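Local coordinates for protein haloalkane dehalogenase (Mycobacterium rhodesiae, PDB 4MJ3) that probably catalyses the hydrolytic cleavage of carbon-halogen bonds in haloalkanes, giving an alcohol and a halide ion, as an alpha/beta hydrolase, at residues His53-Trp58 and Gln211-Val216; Leu61-Ile66 and Ala194-Pro199; Gly73-Ala78 and Glu110-Ala115; Asp80-Gly83 and Lys89-Ser92; Trp104-Ile109 and Asp138-Val143. All blocks are in the same frame, centred on the assembly; numbering follows the deposited sequence.

Interaction 1. Residues His53-Trp58 and Gln211-Val216; sequences HGEPSW and QFPMLV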
# COMPACT_ATOMS: atom_id res chain seq x y z
N HIS A 53 -0.32 1.75 -1.66
CA HIS A 53 1.08 1.87 -1.31
C HIS A 53 1.22 1.70 0.19
O HIS A 53 0.23 1.72 0.94
CB HIS A 53 1.59 3.26 -1.69
CG HIS A 53 1.16 4.32 -0.74
ND1 HIS A 53 1.85 4.62 0.41
CD2 HIS A 53 0.04 5.09 -0.70
CE1 HIS A 53 1.22 5.55 1.08
NE2 HIS A 53 0.12 5.86 0.43
N GLY A 54 2.46 1.54 0.64
CA GLY A 54 2.76 1.44 2.05
C GLY A 54 3.79 2.44 2.52
O GLY A 54 3.85 3.58 2.07
N GLU A 55 4.61 1.97 3.45
CA GLU A 55 5.60 2.78 4.13
C GLU A 55 6.89 2.89 3.31
O GLU A 55 7.35 1.89 2.75
CB GLU A 55 5.88 2.06 5.47
CG GLU A 55 7.13 2.49 6.22
CD GLU A 55 7.01 3.81 6.97
OE1 GLU A 55 6.06 4.56 6.72
OE2 GLU A 55 7.89 4.07 7.84
N PRO A 56 7.53 4.08 3.28
CA PRO A 56 7.08 5.43 3.56
C PRO A 56 6.84 6.09 2.19
O PRO A 56 7.40 7.13 1.88
CB PRO A 56 8.29 6.07 4.20
CG PRO A 56 9.46 5.40 3.53
CD PRO A 56 8.97 4.08 2.93
N SER A 57 6.05 5.43 1.36
CA SER A 57 5.86 5.87 -0.03
C SER A 57 4.53 6.61 -0.18
O SER A 57 3.97 7.10 0.81
CB SER A 57 5.96 4.66 -0.96
OG SER A 57 4.89 3.76 -0.75
N TRP A 58 4.10 6.80 -1.42
CA TRP A 58 2.76 7.29 -1.71
C TRP A 58 2.40 6.87 -3.12
O TRP A 58 3.12 6.04 -3.71
CB TRP A 58 2.64 8.80 -1.49
CG TRP A 58 3.51 9.74 -2.29
CD1 TRP A 58 4.85 9.94 -2.15
CD2 TRP A 58 3.06 10.70 -3.27
NE1 TRP A 58 5.27 10.94 -3.03
CE2 TRP A 58 4.19 11.40 -3.72
CE3 TRP A 58 1.81 11.03 -3.81
CZ2 TRP A 58 4.11 12.42 -4.67
CZ3 TRP A 58 1.73 12.02 -4.78
CH2 TRP A 58 2.86 12.72 -5.17
N GLN A 211 5.81 6.13 12.85
CA GLN A 211 5.01 5.20 13.64
C GLN A 211 4.76 3.87 12.91
O GLN A 211 4.63 2.84 13.58
CB GLN A 211 3.70 5.84 14.12
CG GLN A 211 2.89 5.01 15.14
CD GLN A 211 3.62 4.75 16.45
OE1 GLN A 211 4.73 5.24 16.70
NE2 GLN A 211 3.00 3.94 17.30
N PHE A 212 4.70 3.88 11.59
CA PHE A 212 4.26 2.67 10.88
C PHE A 212 4.99 1.39 11.28
O PHE A 212 4.35 0.37 11.56
CB PHE A 212 4.34 2.79 9.35
CG PHE A 212 2.99 2.78 8.67
CD1 PHE A 212 1.93 2.03 9.18
CD2 PHE A 212 2.81 3.45 7.47
CE1 PHE A 212 0.71 2.02 8.55
CE2 PHE A 212 1.58 3.47 6.86
CZ PHE A 212 0.53 2.72 7.37
N PRO A 213 6.32 1.43 11.35
CA PRO A 213 7.02 0.19 11.67
C PRO A 213 6.72 -0.35 13.07
O PRO A 213 6.88 -1.56 13.32
CB PRO A 213 8.50 0.58 11.54
CG PRO A 213 8.47 1.71 10.57
CD PRO A 213 7.27 2.50 10.98
N MSE A 214 6.30 0.51 13.99
CA MSE A 214 5.90 0.08 15.34
C MSE A 214 4.51 -0.51 15.37
O MSE A 214 4.13 -1.14 16.37
CB MSE A 214 5.96 1.24 16.35
CG MSE A 214 7.33 1.92 16.41
SE MSE A 214 8.83 0.63 16.59
CE MSE A 214 8.34 -0.14 18.34
N LEU A 215 3.75 -0.36 14.30
CA LEU A 215 2.39 -0.90 14.22
C LEU A 215 2.34 -2.32 13.66
O LEU A 215 1.28 -2.93 13.63
CB LEU A 215 1.50 0.02 13.36
CG LEU A 215 1.34 1.46 13.88
CD1 LEU A 215 0.44 2.24 12.94
CD2 LEU A 215 0.79 1.49 15.30
N VAL A 216 3.47 -2.82 13.16
CA VAL A 216 3.50 -4.16 12.57
C VAL A 216 3.39 -5.17 13.72
O VAL A 216 4.21 -5.16 14.62
CB VAL A 216 4.80 -4.43 11.80
CG1 VAL A 216 4.82 -5.87 11.27
CG2 VAL A 216 4.95 -3.45 10.64
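Glu55 brings its carboxylate against Phe212 and Pro213, one oxygen to each. OE1 meets the rim of the phenyl ring in its plane, 3.5 Å from Phe212 CD2, while OE2 rests 3.6 Å from Pro213 CD. With Glu55 CG anti to the backbone N (chi1 165°) and a bend at chi2, the chain slides past Phe212 and turns the carboxylate nearly perpendicular to the ring, 81° apart. Trp124 touches Glu55 and stacks on Phe212, and His101 also stacks on that ring, in a buried setting. The loop carrying Glu55 is compact: Gly54 O receives His53 ND1 (2.8 Å) and Ser57 N, and the peptide before Pro56 is cis. The other end is looser: past Pro213 the chain leaves this partner, and the selenomethionine Met214 is exposed, touching Gln169 of helix 159-170. His53-Pro56 form the HGxP motif of haloalkane dehalogenases, and Glu55 N bonds to Asp123 OD1, at the position of the nucleophile in relatives. Residues 211-216 lie in what is probably, as in relatives, the helical cap. Since ring hydrogens carry a slight positive charge, the in-plane meeting of OE1 with Phe212 is probably a weak electrostatic attraction joining cap to core.

Interaction 2. Residues Leu61-Ile66 and Ala194-Pro199; sequences LYRWMI and AAYDAP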
# COMPACT_ATOMS: atom_id res chain seq x y z
N LEU A 61 4.57 5.96 -6.26
CA LEU A 61 5.12 4.61 -6.47
C LEU A 61 4.47 3.82 -7.61
O LEU A 61 5.11 2.96 -8.21
CB LEU A 61 4.99 3.82 -5.15
CG LEU A 61 5.50 2.38 -5.10
CD1 LEU A 61 6.98 2.32 -5.45
CD2 LEU A 61 5.24 1.84 -3.70
N TYR A 62 3.19 4.13 -7.91
CA TYR A 62 2.42 3.42 -8.92
C TYR A 62 2.48 4.09 -10.30
O TYR A 62 1.80 3.65 -11.23
CB TYR A 62 0.98 3.23 -8.45
CG TYR A 62 0.89 2.14 -7.44
CD1 TYR A 62 1.07 0.82 -7.82
CD2 TYR A 62 0.69 2.42 -6.09
CE1 TYR A 62 1.02 -0.20 -6.89
CE2 TYR A 62 0.61 1.40 -5.16
CZ TYR A 62 0.81 0.09 -5.57
OH TYR A 62 0.75 -0.97 -4.66
N ARG A 63 3.33 5.11 -10.45
CA ARG A 63 3.32 5.89 -11.69
C ARG A 63 3.67 5.11 -12.96
O ARG A 63 3.20 5.46 -14.04
CB ARG A 63 4.23 7.12 -11.59
CG ARG A 63 5.72 6.83 -11.64
CD ARG A 63 6.52 7.99 -11.05
NE ARG A 63 7.95 7.72 -11.04
CZ ARG A 63 8.57 6.93 -10.17
NH1 ARG A 63 7.89 6.29 -9.21
NH2 ARG A 63 9.88 6.76 -10.25
N TRP A 64 4.50 4.08 -12.85
CA TRP A 64 4.82 3.26 -14.02
C TRP A 64 3.72 2.25 -14.37
O TRP A 64 3.62 1.80 -15.51
CB TRP A 64 6.15 2.53 -13.85
CG TRP A 64 7.30 3.37 -13.43
CD1 TRP A 64 8.03 3.24 -12.29
CD2 TRP A 64 7.86 4.47 -14.15
NE1 TRP A 64 9.02 4.20 -12.25
CE2 TRP A 64 8.94 4.96 -13.38
CE3 TRP A 64 7.57 5.09 -15.37
CZ2 TRP A 64 9.72 6.05 -13.79
CZ3 TRP A 64 8.35 6.19 -15.77
CH2 TRP A 64 9.41 6.65 -14.98
N MSE A 65 2.90 1.89 -13.39
CA MSE A 65 1.84 0.89 -13.55
C MSE A 65 0.57 1.48 -14.11
O MSE A 65 -0.11 0.85 -14.91
CB MSE A 65 1.55 0.24 -12.19
CG MSE A 65 2.76 -0.58 -11.83
SE MSE A 65 2.42 -1.60 -10.17
CE MSE A 65 0.91 -2.71 -10.68
N ILE A 66 0.25 2.71 -13.70
CA ILE A 66 -1.01 3.32 -14.10
C ILE A 66 -1.23 3.37 -15.64
O ILE A 66 -2.29 2.96 -16.09
CB ILE A 66 -1.20 4.71 -13.43
CG1 ILE A 66 -1.43 4.52 -11.93
CG2 ILE A 66 -2.37 5.45 -14.06
CD1 ILE A 66 -1.21 5.76 -11.11
N ALA A 194 13.50 13.01 -4.57
CA ALA A 194 12.83 14.27 -4.20
C ALA A 194 11.31 14.12 -4.18
O ALA A 194 10.63 14.74 -3.37
CB ALA A 194 13.24 15.38 -5.13
N ALA A 195 10.77 13.32 -5.10
CA ALA A 195 9.32 13.09 -5.17
C ALA A 195 8.83 12.37 -3.93
O ALA A 195 7.72 12.61 -3.45
CB ALA A 195 8.94 12.33 -6.43
N TYR A 196 9.65 11.47 -3.39
CA TYR A 196 9.30 10.77 -2.17
C TYR A 196 9.51 11.62 -0.92
O TYR A 196 8.88 11.35 0.11
CB TYR A 196 10.06 9.45 -2.06
CG TYR A 196 9.52 8.38 -2.98
CD1 TYR A 196 8.22 7.93 -2.85
CD2 TYR A 196 10.30 7.85 -4.00
CE1 TYR A 196 7.71 6.97 -3.69
CE2 TYR A 196 9.80 6.89 -4.86
CZ TYR A 196 8.51 6.45 -4.69
OH TYR A 196 8.00 5.48 -5.53
N ASP A 197 10.39 12.61 -1.00
CA ASP A 197 10.57 13.56 0.09
C ASP A 197 9.56 14.70 0.06
O ASP A 197 9.35 15.37 1.07
CB ASP A 197 11.99 14.13 0.08
CG ASP A 197 13.04 13.07 0.42
OD1 ASP A 197 12.70 12.07 1.06
OD2 ASP A 197 14.21 13.25 0.02
N ALA A 198 8.91 14.90 -1.07
CA ALA A 198 7.98 16.02 -1.26
C ALA A 198 6.89 16.11 -0.17
O ALA A 198 6.62 17.20 0.32
CB ALA A 198 7.35 15.98 -2.65
N PRO A 199 6.31 14.97 0.25
CA PRO A 199 5.30 15.06 1.32
C PRO A 199 5.79 15.58 2.66
O PRO A 199 4.97 15.95 3.51
CB PRO A 199 4.84 13.60 1.48
CG PRO A 199 5.13 12.97 0.15
CD PRO A 199 6.45 13.58 -0.24
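The Tyr196 ring and the Arg63 guanidinium stand almost at right angles, 82° apart, and approach through the phenol oxygen. One face of the guanidinium is taken by Trp64 NE1 of its own segment, offset toward the rim, and Arg63 CG in turn sits over the centre of the Trp64 indole; Leu61 N comes to the Tyr196 ring at a slant. The contact joins what is probably, as in other haloalkane dehalogenases, the helical cap, through the end of helix 190-197, to the main alpha/beta hydrolase domain, through the link between strand 48-52 and helix 66-71. The hydroxyl of Tyr196 comes up against the backbone of Leu61, 3.2 Å from Leu61 CA. Leu61 has CG anti to its backbone nitrogen (chi1 -180°), and its CB and CD1 lie beside the same oxygen, with Leu61 CD1 3.3 Å from Tyr196 OH. Farther back the ring itself makes a loose apolar contact, Leu61 CB to Tyr196 CE1. A shared acid of helix 282-300 links the two segments: Glu284 OE2 is hydrogen-bonded to Tyr196 OH and salt-bridged to Arg63 NH1, so it ties both polar ends in a buried place. Arg63 NH1 has a second bond to Tyr60 O. The direct gap from Arg63 NH1 to Tyr196 OH is 3.8 Å.

Interaction 3. Residues Gly73-Ala78 and Glu110-Ala115; sequences GLRAVA and EEIGLA
Leu114 sets one methyl on Arg75 and both methyls toward Val77. Its CG lies anti to the carbonyl carbon (chi1 -57°), which turns the branched end to the strand although the CA-CB bond does not aim there. Leu114 CD2 lies over one face of the Arg75 guanidinium, 3.8 Å from Arg75 NH2. Arg75 itself is stretched out from CG to NE, with chi1 at 179°, and the extended chain spans from the strand to the C-terminal end of helix 98-112. Val77 meets Leu114 tip to tip: Val77 CG1 is 4.0 Å from Leu114 CD1, and Val77 CG2 is 4.1 Å from Leu114 CD2. These residues belong to a beta-alpha-beta crossover of the alpha/beta hydrolase fold, in which strand 75-79 is followed, after a long loop, by helix 98-112, and then by strand 117-121, with strand 48-52 lying between the two in the sheet. Gly113, at a positive phi of 90°, ends the helix and lets Leu114 fold back onto the sheet. Ile112 adds a light touch, its CG2 4.3 Å from Arg75 NH2. Its carbonyl is bridged by a water in the guanidinium plane, which donates to Ile112 O (2.9 Å) and accepts from Arg75 NH2 (3.0 Å). That same NH2 forms a salt bridge with Asp40 OD2 of strand 33-41.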
# COMPACT_ATOMS: atom_id res chain seq x y z
N GLY A 73 -7.57 -0.75 -20.67
CA GLY A 73 -9.01 -0.50 -20.54
C GLY A 73 -9.53 -0.59 -19.11
O GLY A 73 -10.74 -0.63 -18.89
N LEU A 74 -8.61 -0.61 -18.15
CA LEU A 74 -8.98 -0.67 -16.74
C LEU A 74 -9.01 0.73 -16.14
O LEU A 74 -8.44 1.67 -16.70
CB LEU A 74 -7.99 -1.56 -15.97
CG LEU A 74 -7.83 -2.96 -16.58
CD1 LEU A 74 -6.69 -3.71 -15.94
CD2 LEU A 74 -9.14 -3.73 -16.45
N ARG A 75 -9.69 0.86 -15.00
CA ARG A 75 -9.72 2.10 -14.25
C ARG A 75 -8.79 1.97 -13.05
O ARG A 75 -9.04 1.19 -12.13
CB ARG A 75 -11.15 2.39 -13.79
CG ARG A 75 -11.31 3.65 -12.96
CD ARG A 75 -12.77 3.89 -12.63
NE ARG A 75 -12.91 4.87 -11.55
CZ ARG A 75 -13.90 4.89 -10.67
NH1 ARG A 75 -14.85 3.96 -10.68
NH2 ARG A 75 -13.94 5.84 -9.75
N ALA A 76 -7.74 2.79 -13.03
CA ALA A 76 -6.75 2.73 -11.99
C ALA A 76 -7.05 3.80 -10.93
O ALA A 76 -7.13 4.99 -11.24
CB ALA A 76 -5.36 2.95 -12.57
N VAL A 77 -7.18 3.35 -9.69
CA VAL A 77 -7.41 4.22 -8.57
C VAL A 77 -6.30 3.97 -7.56
O VAL A 77 -6.02 2.82 -7.21
CB VAL A 77 -8.79 3.97 -7.95
CG1 VAL A 77 -9.01 4.87 -6.76
CG2 VAL A 77 -9.86 4.16 -9.02
N ALA A 78 -5.62 5.03 -7.13
CA ALA A 78 -4.54 4.91 -6.15
C ALA A 78 -4.80 5.91 -5.03
O ALA A 78 -5.09 7.08 -5.30
CB ALA A 78 -3.18 5.20 -6.79
N GLU A 110 -15.20 3.96 0.36
CA GLU A 110 -16.64 4.18 0.39
C GLU A 110 -17.04 5.53 -0.19
O GLU A 110 -18.04 5.63 -0.91
CB GLU A 110 -17.18 4.04 1.80
CG GLU A 110 -17.15 2.63 2.35
CD GLU A 110 -18.31 1.80 1.85
OE1 GLU A 110 -18.30 1.42 0.66
OE2 GLU A 110 -19.23 1.51 2.65
N GLU A 111 -16.27 6.56 0.14
CA GLU A 111 -16.58 7.92 -0.30
C GLU A 111 -16.34 8.07 -1.81
O GLU A 111 -17.14 8.69 -2.50
CB GLU A 111 -15.74 8.93 0.49
CG GLU A 111 -16.23 10.36 0.38
CD GLU A 111 -17.64 10.56 0.90
OE1 GLU A 111 -17.95 10.05 2.00
OE2 GLU A 111 -18.44 11.20 0.18
N ILE A 112 -15.27 7.46 -2.31
CA ILE A 112 -15.02 7.43 -3.74
C ILE A 112 -16.10 6.61 -4.47
O ILE A 112 -16.53 6.97 -5.57
CB ILE A 112 -13.63 6.88 -4.08
CG1 ILE A 112 -12.55 7.78 -3.47
CG2 ILE A 112 -13.48 6.79 -5.59
CD1 ILE A 112 -11.19 7.15 -3.41
N GLY A 113 -16.59 5.56 -3.81
CA GLY A 113 -17.72 4.76 -4.31
C GLY A 113 -17.30 3.60 -5.18
O GLY A 113 -17.97 3.26 -6.14
N LEU A 114 -16.19 2.98 -4.83
CA LEU A 114 -15.64 1.88 -5.62
C LEU A 114 -16.40 0.57 -5.38
O LEU A 114 -16.82 0.29 -4.25
CB LEU A 114 -14.16 1.68 -5.28
CG LEU A 114 -13.25 2.89 -5.46
CD1 LEU A 114 -11.84 2.56 -5.05
CD2 LEU A 114 -13.28 3.37 -6.91
N ALA A 115 -16.57 -0.21 -6.46
CA ALA A 115 -17.23 -1.52 -6.41
C ALA A 115 -16.44 -2.56 -7.18
O ALA A 115 -15.73 -2.22 -8.13
CB ALA A 115 -18.64 -1.41 -7.01
O HOH W 1 -16.56 6.01 -8.29

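Interaction 4. Residues Asp80-Gly83 and Lys89-Ser92; sequences DLVG and KPTS
Val82 and Pro90 make the apolar half of the contact. The two side chains cross at about a right angle, and Val82 CG1, anti to its backbone N (chi1 171°), presses 3.4 Å from Pro90 CD, closer than usual for two carbons. Pro90 CG is the next nearest, 3.7 Å from Val82 CG1. The second kind of packing is methylene on backbone: the aliphatic chain of Lys89 lies along the Gly83 peptide, with Lys89 CG 3.8 Å from Gly83 C and Lys89 CE 3.6 Å from Gly83 O. The CA atoms of Gly83 and Lys89 come within 4.1 Å of each other. At the positive phi of Gly83, 97°, a CB would collide with the carbonyl oxygen of Val82. Polar bonding falls outside the pair of segments. A turn at chi4 (61°) swings Lys89 NZ off the line of its chain, and the ammonium group is held by Gly85 O, Ser87 O and Thr6 OG1, two of them carbonyls of the very loop being closed. Asp80 braces the start of that loop, OD2 bonding to Arg86 N and His37 ND1, and its own carbonyl accepts from Ser87 OG. The contact thus closes the loop that leaves strand 75-79, ahead of helix 98-112. Strand 89-90 pairs antiparallel with strand 3-4 near the N-terminus, while Val82 touches Trp104 of helix 98-112 as well as Leu34 and Met36 of strand 33-41.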
# COMPACT_ATOMS: atom_id res chain seq x y z
N ASP A 80 -3.63 7.73 -1.31
CA ASP A 80 -2.58 8.00 -0.34
C ASP A 80 -3.08 7.79 1.10
O ASP A 80 -4.06 8.39 1.53
CB ASP A 80 -2.06 9.43 -0.45
CG ASP A 80 -1.27 9.71 -1.72
OD1 ASP A 80 -0.85 8.75 -2.45
OD2 ASP A 80 -1.10 10.91 -2.02
N LEU A 81 -2.37 6.97 1.85
CA LEU A 81 -2.66 6.76 3.27
C LEU A 81 -2.56 8.08 4.03
O LEU A 81 -1.74 8.92 3.72
CB LEU A 81 -1.67 5.76 3.85
CG LEU A 81 -1.72 4.32 3.32
CD1 LEU A 81 -0.49 3.54 3.73
CD2 LEU A 81 -2.98 3.63 3.79
N VAL A 82 -3.36 8.19 5.09
CA VAL A 82 -3.25 9.31 6.02
C VAL A 82 -1.82 9.29 6.54
O VAL A 82 -1.31 8.25 6.94
CB VAL A 82 -4.28 9.18 7.16
CG1 VAL A 82 -4.05 10.21 8.24
CG2 VAL A 82 -5.71 9.33 6.60
N GLY A 83 -1.19 10.46 6.58
CA GLY A 83 0.22 10.56 6.97
C GLY A 83 1.18 10.60 5.80
O GLY A 83 2.38 10.83 6.02
N LYS A 89 -2.02 14.91 7.47
CA LYS A 89 -0.99 14.27 8.27
C LYS A 89 -1.13 14.67 9.75
O LYS A 89 -0.61 15.70 10.20
CB LYS A 89 0.41 14.63 7.75
CG LYS A 89 0.62 14.28 6.28
CD LYS A 89 2.01 14.58 5.78
CE LYS A 89 2.22 14.06 4.38
NZ LYS A 89 1.29 14.67 3.40
N PRO A 90 -1.86 13.86 10.52
CA PRO A 90 -1.89 13.99 11.96
C PRO A 90 -0.47 14.15 12.52
O PRO A 90 0.47 13.50 12.03
CB PRO A 90 -2.55 12.68 12.41
CG PRO A 90 -3.45 12.34 11.25
CD PRO A 90 -2.70 12.75 10.03
N THR A 91 -0.31 14.98 13.55
CA THR A 91 1.00 15.35 14.05
C THR A 91 1.55 14.45 15.15
O THR A 91 2.73 14.52 15.46
CB THR A 91 0.98 16.79 14.62
OG1 THR A 91 -0.01 16.85 15.64
CG2 THR A 91 0.63 17.77 13.51
N SER A 92 0.69 13.65 15.77
CA SER A 92 1.14 12.80 16.88
C SER A 92 1.26 11.36 16.42
O SER A 92 0.37 10.84 15.76
CB SER A 92 0.19 12.87 18.07
OG SER A 92 0.61 11.95 19.07

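Interaction 5. Residues Trp104-Ile109 and Asp138-Val143; sequences WMWAAI and DRFARV
Residues 104-109 run as regular helix, with Ile109 N bonded to Met105 O, and come nearest the other segment at the CA atoms of Ile109 and Arg139, 9.7 Å apart. Residues 138-139 end a 3-10 turn, and strand 140-145 follows with a corner at Ala141. Across this gap the indole of Trp106 reaches Arg139. Trp106 CH2 lies over the centre of the guanidinium face, 3.7 Å from Arg139 CZ, but the planes are tilted by 37°, so the groups do not lie flat on each other. Arg139 is bent at both chi2 and chi3, curling round the end of the indole: its CB sits at the ring edge, in plane and 3.8 Å from Trp106 CH2, before the chain folds back and turns a face of the guanidinium to CH2. In the alpha/beta hydrolase fold, helix 98-112 packs beside helix 124-135, which leads into strand 140-145; Trp106 also touches Leu132 of that helix and stacks with His136. Ile109 meets the arginine more lightly, sliding past it with CG2 3.8 Å from Arg139 NH1. The same NH1 is salt-bridged to Glu110, the next residue of the helix, which probably helps set the guanidinium's place against the outer corner of the indole. Phe140 comes to the neighbouring ring atom at a slant, CE2 4.5 Å from Trp106 CZ3, while Arg139 CG stands over the rim of one face of the phenyl ring.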
# COMPACT_ATOMS: atom_id res chain seq x y z
N TRP A 104 -9.76 4.64 8.10
CA TRP A 104 -9.56 5.75 7.16
C TRP A 104 -9.59 5.28 5.71
O TRP A 104 -10.27 5.86 4.86
CB TRP A 104 -8.24 6.46 7.44
CG TRP A 104 -8.20 7.29 8.68
CD1 TRP A 104 -9.22 8.03 9.20
CD2 TRP A 104 -7.07 7.49 9.53
NE1 TRP A 104 -8.77 8.70 10.33
CE2 TRP A 104 -7.46 8.39 10.55
CE3 TRP A 104 -5.75 7.03 9.50
CZ2 TRP A 104 -6.58 8.81 11.55
CZ3 TRP A 104 -4.87 7.46 10.49
CH2 TRP A 104 -5.30 8.32 11.52
N MSE A 105 -8.90 4.18 5.42
CA MSE A 105 -8.88 3.66 4.05
C MSE A 105 -10.25 3.17 3.60
O MSE A 105 -10.66 3.43 2.46
CB MSE A 105 -7.82 2.57 3.92
CG MSE A 105 -7.75 1.95 2.53
SE MSE A 105 -7.43 3.28 1.10
CE MSE A 105 -5.59 3.78 1.50
N TRP A 106 -10.96 2.46 4.48
CA TRP A 106 -12.30 2.01 4.14
C TRP A 106 -13.20 3.20 3.87
O TRP A 106 -13.93 3.19 2.89
CB TRP A 106 -12.91 1.13 5.23
CG TRP A 106 -14.22 0.59 4.83
CD1 TRP A 106 -15.42 0.85 5.42
CD2 TRP A 106 -14.50 -0.28 3.72
NE1 TRP A 106 -16.41 0.18 4.76
CE2 TRP A 106 -15.88 -0.52 3.72
CE3 TRP A 106 -13.71 -0.89 2.74
CZ2 TRP A 106 -16.50 -1.34 2.78
CZ3 TRP A 106 -14.33 -1.71 1.81
CH2 TRP A 106 -15.70 -1.92 1.82
N ALA A 107 -13.12 4.24 4.71
CA ALA A 107 -13.92 5.44 4.50
C ALA A 107 -13.63 6.10 3.15
O ALA A 107 -14.55 6.54 2.47
CB ALA A 107 -13.72 6.41 5.62
N ALA A 108 -12.36 6.14 2.75
CA ALA A 108 -11.97 6.66 1.45
C ALA A 108 -12.56 5.86 0.29
O ALA A 108 -13.16 6.42 -0.64
CB ALA A 108 -10.46 6.70 1.32
N ILE A 109 -12.43 4.54 0.36
CA ILE A 109 -13.00 3.65 -0.65
C ILE A 109 -14.52 3.89 -0.78
O ILE A 109 -15.07 3.98 -1.89
CB ILE A 109 -12.68 2.17 -0.30
CG1 ILE A 109 -11.19 1.92 -0.48
CG2 ILE A 109 -13.49 1.19 -1.16
CD1 ILE A 109 -10.70 0.61 0.11
N ASP A 138 -17.06 -8.91 -0.00
CA ASP A 138 -17.97 -8.62 -1.10
C ASP A 138 -17.53 -7.42 -1.95
O ASP A 138 -17.97 -7.30 -3.08
CB ASP A 138 -19.40 -8.37 -0.61
CG ASP A 138 -20.06 -9.62 -0.05
OD1 ASP A 138 -19.53 -10.73 -0.23
OD2 ASP A 138 -21.13 -9.47 0.57
N ARG A 139 -16.70 -6.54 -1.41
CA ARG A 139 -16.22 -5.37 -2.16
C ARG A 139 -15.14 -5.71 -3.19
O ARG A 139 -14.92 -4.94 -4.13
CB ARG A 139 -15.69 -4.31 -1.19
CG ARG A 139 -15.18 -3.01 -1.83
CD ARG A 139 -16.27 -2.32 -2.62
NE ARG A 139 -17.46 -2.20 -1.79
CZ ARG A 139 -17.79 -1.13 -1.08
NH1 ARG A 139 -17.07 -0.02 -1.11
NH2 ARG A 139 -18.88 -1.18 -0.31
N PHE A 140 -14.46 -6.85 -3.00
CA PHE A 140 -13.28 -7.20 -3.80
C PHE A 140 -13.54 -8.35 -4.76
O PHE A 140 -13.84 -9.46 -4.34
CB PHE A 140 -12.11 -7.51 -2.87
CG PHE A 140 -11.73 -6.35 -2.00
CD1 PHE A 140 -10.87 -5.37 -2.47
CD2 PHE A 140 -12.31 -6.19 -0.75
CE1 PHE A 140 -10.56 -4.27 -1.69
CE2 PHE A 140 -12.01 -5.10 0.04
CZ PHE A 140 -11.13 -4.13 -0.43
N ALA A 141 -13.46 -8.06 -6.06
CA ALA A 141 -13.62 -9.08 -7.08
C ALA A 141 -12.38 -9.97 -7.17
O ALA A 141 -12.50 -11.18 -7.43
CB ALA A 141 -13.88 -8.43 -8.44
N ARG A 142 -11.20 -9.37 -7.01
CA ARG A 142 -9.91 -10.08 -7.15
C ARG A 142 -8.86 -9.39 -6.28
O ARG A 142 -9.03 -8.22 -5.92
CB ARG A 142 -9.40 -10.07 -8.57
CG ARG A 142 -10.43 -10.37 -9.65
CD ARG A 142 -9.80 -10.29 -11.01
NE ARG A 142 -10.78 -10.33 -12.08
CZ ARG A 142 -11.47 -9.28 -12.54
NH1 ARG A 142 -11.33 -8.05 -12.03
NH2 ARG A 142 -12.35 -9.47 -13.51
N VAL A 143 -7.79 -10.12 -5.96
CA VAL A 143 -6.70 -9.58 -5.15
C VAL A 143 -5.35 -9.98 -5.74
O VAL A 143 -5.15 -11.15 -6.11
CB VAL A 143 -6.79 -10.08 -3.69
CG1 VAL A 143 -5.61 -9.55 -2.89
CG2 VAL A 143 -8.11 -9.68 -3.06

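Interactions 1 and 2 both join the probable cap to the main domain, with centres 15 Å apart, and meet where Trp58 NE1 lies 3.0 Å from Ala195 O, a probable hydrogen bond. Interaction 1 lies at the probable active site, beside Asp123. Interaction 4, its centre 11 Å away, backs it: His53 NE2 is 3.1 Å from Leu81 N, and Leu81 CD1 packs on Phe212. Interactions 3 and 5 share helix 98-112, with centres 9 Å apart, and are joined by the salt bridge of Glu110 OE1 to Arg139 NH1 (2.6 Å). Interaction 4 reaches that helix too, Leu81 touching Met105 and Val82 touching Trp104, while interaction 3 is about 23 Å from interaction 1, centre to centre.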